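Local coordinates for protein glucokinase (PDB 6EDI) that probably phosphorylates D-glucose at the expense of ATP, as a glucokinase of the actin-like ATPase superfamily, at residues N280-Y288 and P300-L310. Sequence-based numbering, arbitrary orientation.
Sequences NGAGLEFNY and PLKSAPEVAKL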
loop_
_atom_site.group_PDB
_atom_site.type_symbol
_atom_site.label_atom_id
_atom_site.label_comp_id
_atom_site.label_asym_id
_atom_site.label_seq_id
_atom_site.Cartn_x
_atom_site.Cartn_y
_atom_site.Cartn_z
ATOM N N ASN A 280 15.110 6.730 -13.857
ATOM C CA ASN A 280 14.946 8.186 -14.013
ATOM C C ASN A 280 15.918 8.825 -15.024
ATOM O O ASN A 280 16.666 8.124 -15.708
ATOM C CB ASN A 280 15.099 8.873 -12.655
ATOM C CG ASN A 280 16.499 8.729 -12.081
ATOM O OD1 ASN A 280 17.333 8.006 -12.627
ATOM N ND2 ASN A 280 16.755 9.402 -10.967
ATOM N N GLY A 281 15.913 10.159 -15.115
ATOM C CA GLY A 281 16.825 10.860 -16.008
ATOM C C GLY A 281 18.288 10.568 -15.704
ATOM O O GLY A 281 19.068 10.236 -16.602
ATOM N N ALA A 282 18.654 10.690 -14.430
ATOM C CA ALA A 282 20.003 10.385 -13.980
ATOM C C ALA A 282 20.431 8.996 -14.411
ATOM O O ALA A 282 21.552 8.802 -14.877
ATOM C CB ALA A 282 20.100 10.516 -12.488
ATOM N N GLY A 283 19.532 8.030 -14.242
ATOM C CA GLY A 283 19.799 6.663 -14.644
ATOM C C GLY A 283 19.938 6.529 -16.147
ATOM O O GLY A 283 20.777 5.773 -16.630
ATOM N N LEU A 284 19.119 7.261 -16.899
ATOM C CA LEU A 284 19.205 7.194 -18.357
ATOM C C LEU A 284 20.573 7.701 -18.834
ATOM O O LEU A 284 21.207 7.106 -19.719
ATOM C CB LEU A 284 18.084 7.990 -19.023
ATOM C CG LEU A 284 18.205 7.939 -20.549
ATOM C CD1 LEU A 284 18.121 6.487 -21.036
ATOM C CD2 LEU A 284 17.152 8.801 -21.214
ATOM N N GLU A 285 21.028 8.780 -18.215
ATOM C CA GLU A 285 22.351 9.328 -18.512
ATOM C C GLU A 285 23.466 8.347 -18.145
ATOM O O GLU A 285 24.458 8.224 -18.871
ATOM C CB GLU A 285 22.538 10.673 -17.810
ATOM C CG GLU A 285 21.525 11.714 -18.306
ATOM C CD GLU A 285 21.628 13.058 -17.624
ATOM O OE1 GLU A 285 22.504 13.223 -16.750
ATOM O OE2 GLU A 285 20.817 13.948 -17.967
ATOM N N PHE A 286 23.293 7.635 -17.029
ATOM C CA PHE A 286 24.249 6.608 -16.649
ATOM C C PHE A 286 24.212 5.445 -17.631
ATOM O O PHE A 286 25.253 4.882 -17.999
ATOM C CB PHE A 286 23.969 6.089 -15.237
ATOM C CG PHE A 286 24.850 4.947 -14.841
ATOM C CD1 PHE A 286 26.129 5.184 -14.353
ATOM C CD2 PHE A 286 24.412 3.636 -14.974
ATOM C CE1 PHE A 286 26.963 4.132 -13.996
ATOM C CE2 PHE A 286 25.229 2.574 -14.616
ATOM C CZ PHE A 286 26.514 2.823 -14.125
ATOM N N ASN A 287 23.004 5.067 -18.031
ATOM C CA ASN A 287 22.837 3.973 -18.972
ATOM C C ASN A 287 23.569 4.213 -20.281
ATOM O O ASN A 287 24.164 3.297 -20.860
ATOM C CB ASN A 287 21.361 3.707 -19.214
ATOM C CG ASN A 287 20.741 2.892 -18.094
ATOM O OD1 ASN A 287 21.399 2.626 -17.083
ATOM N ND2 ASN A 287 19.478 2.499 -18.265
ATOM N N TYR A 288 23.545 5.459 -20.728
ATOM C CA TYR A 288 24.204 5.821 -21.975
ATOM C C TYR A 288 25.707 5.591 -21.893
ATOM O O TYR A 288 26.286 4.921 -22.746
ATOM C CB TYR A 288 23.912 7.274 -22.343
ATOM C CG TYR A 288 24.439 7.638 -23.714
ATOM C CD1 TYR A 288 23.889 7.071 -24.859
ATOM C CD2 TYR A 288 25.485 8.535 -23.862
ATOM C CE1 TYR A 288 24.366 7.399 -26.121
ATOM C CE2 TYR A 288 25.968 8.870 -25.117
ATOM C CZ TYR A 288 25.406 8.299 -26.241
ATOM O OH TYR A 288 25.896 8.637 -27.491
ATOM N N PRO A 300 28.631 10.893 -17.804
ATOM C CA PRO A 300 27.628 10.555 -18.821
ATOM C C PRO A 300 27.759 11.390 -20.094
ATOM O O PRO A 300 27.458 10.896 -21.184
ATOM C CB PRO A 300 26.300 10.892 -18.126
ATOM C CG PRO A 300 26.631 11.027 -16.656
ATOM C CD PRO A 300 28.026 11.544 -16.628
ATOM N N LEU A 301 28.208 12.633 -19.945
ATOM C CA LEU A 301 28.162 13.630 -21.019
ATOM C C LEU A 301 26.723 13.922 -21.451
ATOM O O LEU A 301 26.120 14.899 -20.996
ATOM C CB LEU A 301 29.020 13.220 -22.224
ATOM C CG LEU A 301 29.442 14.383 -23.124
ATOM C CD1 LEU A 301 30.063 15.475 -22.269
ATOM C CD2 LEU A 301 30.406 13.921 -24.224
ATOM N N LYS A 302 26.173 13.071 -22.314
ATOM C CA LYS A 302 24.833 13.304 -22.853
ATOM C C LYS A 302 23.766 13.372 -21.762
ATOM O O LYS A 302 23.716 12.519 -20.869
ATOM C CB LYS A 302 24.458 12.218 -23.862
ATOM C CG LYS A 302 24.699 12.573 -25.326
ATOM C CD LYS A 302 26.160 12.810 -25.630
ATOM C CE LYS A 302 26.444 12.649 -27.122
ATOM N NZ LYS A 302 27.500 11.618 -27.360
ATOM N N SER A 303 22.909 14.385 -21.840
ATOM C CA SER A 303 21.802 14.507 -20.902
ATOM C C SER A 303 20.670 13.568 -21.299
ATOM O O SER A 303 20.642 13.044 -22.416
ATOM C CB SER A 303 21.298 15.949 -20.826
ATOM O OG SER A 303 20.851 16.397 -22.090
ATOM N N ALA A 304 19.748 13.338 -20.374
ATOM C CA ALA A 304 18.625 12.444 -20.638
ATOM C C ALA A 304 17.782 12.842 -21.871
ATOM O O ALA A 304 17.423 11.968 -22.677
ATOM C CB ALA A 304 17.762 12.294 -19.402
ATOM N N PRO A 305 17.461 14.151 -22.023
ATOM C CA PRO A 305 16.755 14.561 -23.243
ATOM C C PRO A 305 17.478 14.083 -24.496
ATOM O O PRO A 305 16.845 13.537 -25.408
ATOM C CB PRO A 305 16.835 16.087 -23.187
ATOM C CG PRO A 305 16.881 16.411 -21.743
ATOM C CD PRO A 305 17.626 15.283 -21.085
ATOM N N GLU A 306 18.795 14.267 -24.514
ATOM C CA GLU A 306 19.602 13.963 -25.696
ATOM C C GLU A 306 19.592 12.481 -26.027
ATOM O O GLU A 306 19.391 12.090 -27.183
ATOM C CB GLU A 306 21.056 14.383 -25.485
ATOM C CG GLU A 306 21.301 15.833 -25.125
ATOM C CD GLU A 306 22.755 16.071 -24.743
ATOM O OE1 GLU A 306 23.645 15.685 -25.537
ATOM O OE2 GLU A 306 23.011 16.623 -23.647
ATOM N N VAL A 307 19.844 11.656 -25.010
ATOM C CA VAL A 307 19.868 10.216 -25.193
ATOM C C VAL A 307 18.546 9.760 -25.797
ATOM O O VAL A 307 18.518 9.043 -26.791
ATOM C CB VAL A 307 20.160 9.478 -23.854
ATOM C CG1 VAL A 307 20.018 7.974 -24.025
ATOM C CG2 VAL A 307 21.552 9.834 -23.336
ATOM N N ALA A 308 17.448 10.219 -25.208
ATOM C CA ALA A 308 16.114 9.865 -25.683
ATOM C C ALA A 308 15.871 10.314 -27.126
ATOM O O ALA A 308 15.308 9.565 -27.928
ATOM C CB ALA A 308 15.037 10.427 -24.748
ATOM N N LYS A 309 16.286 11.535 -27.457
ATOM C CA LYS A 309 16.165 12.012 -28.833
ATOM C C LYS A 309 16.975 11.129 -29.788
ATOM O O LYS A 309 16.484 10.733 -30.851
ATOM C CB LYS A 309 16.589 13.477 -28.950
ATOM C CG LYS A 309 16.586 13.985 -30.386
ATOM C CD LYS A 309 17.079 15.412 -30.486
ATOM C CE LYS A 309 15.925 16.410 -30.430
ATOM N NZ LYS A 309 15.937 17.338 -31.611
ATOM N N LEU A 310 18.207 10.818 -29.389
ATOM C CA LEU A 310 19.098 9.956 -30.167
ATOM C C LEU A 310 18.504 8.565 -30.364
ATOM O O LEU A 310 18.712 7.925 -31.400
ATOM C CB LEU A 310 20.475 9.861 -29.489
ATOM C CG LEU A 310 21.563 10.916 -29.753
ATOM C CD1 LEU A 310 20.996 12.318 -29.854
ATOM C CD2 LEU A 310 22.625 10.887 -28.671
#
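Glu285 reaches from helix 281-288 to the first turn of helix 304-310, where its OE2 accepts from Ala304 N at 2.7 Å, N-H...O angle 145°. The amide meets the anti side of the carboxylate, close to its plane. CG stands anti to the carbonyl carbon (chi1 -62°) and the chain then runs extended, which carries the acid past Lys302 O to the backbone of Ser303. Pro300 CB packs against Glu285 O at 3.3 Å. Deeper in, the side chains of Leu284 and Val307 run side by side in opposing senses, Leu284 CD1 3.8 Å from Val307 CG1. Val307 CG2 packs obliquely on Tyr288, 3.6 Å from its CB, and the Lys302 chain crosses the same ring, its NZ making a weak bond to Tyr288 OH. That hydroxyl has its stronger partner in Asp316. The two consecutive helices thus cross at 60°, axes 8.9 Å apart, and pack through Leu284 and Tyr288 on helix 317-341. Each helix start is held by its own segment: Asn280 OD1 caps Gly283 N, and Glu306 OE2 accepts from Ser303 N and OG. Two acids therefore serve amides at one helix N-terminus, whose dipole would be expected to favour their charged forms.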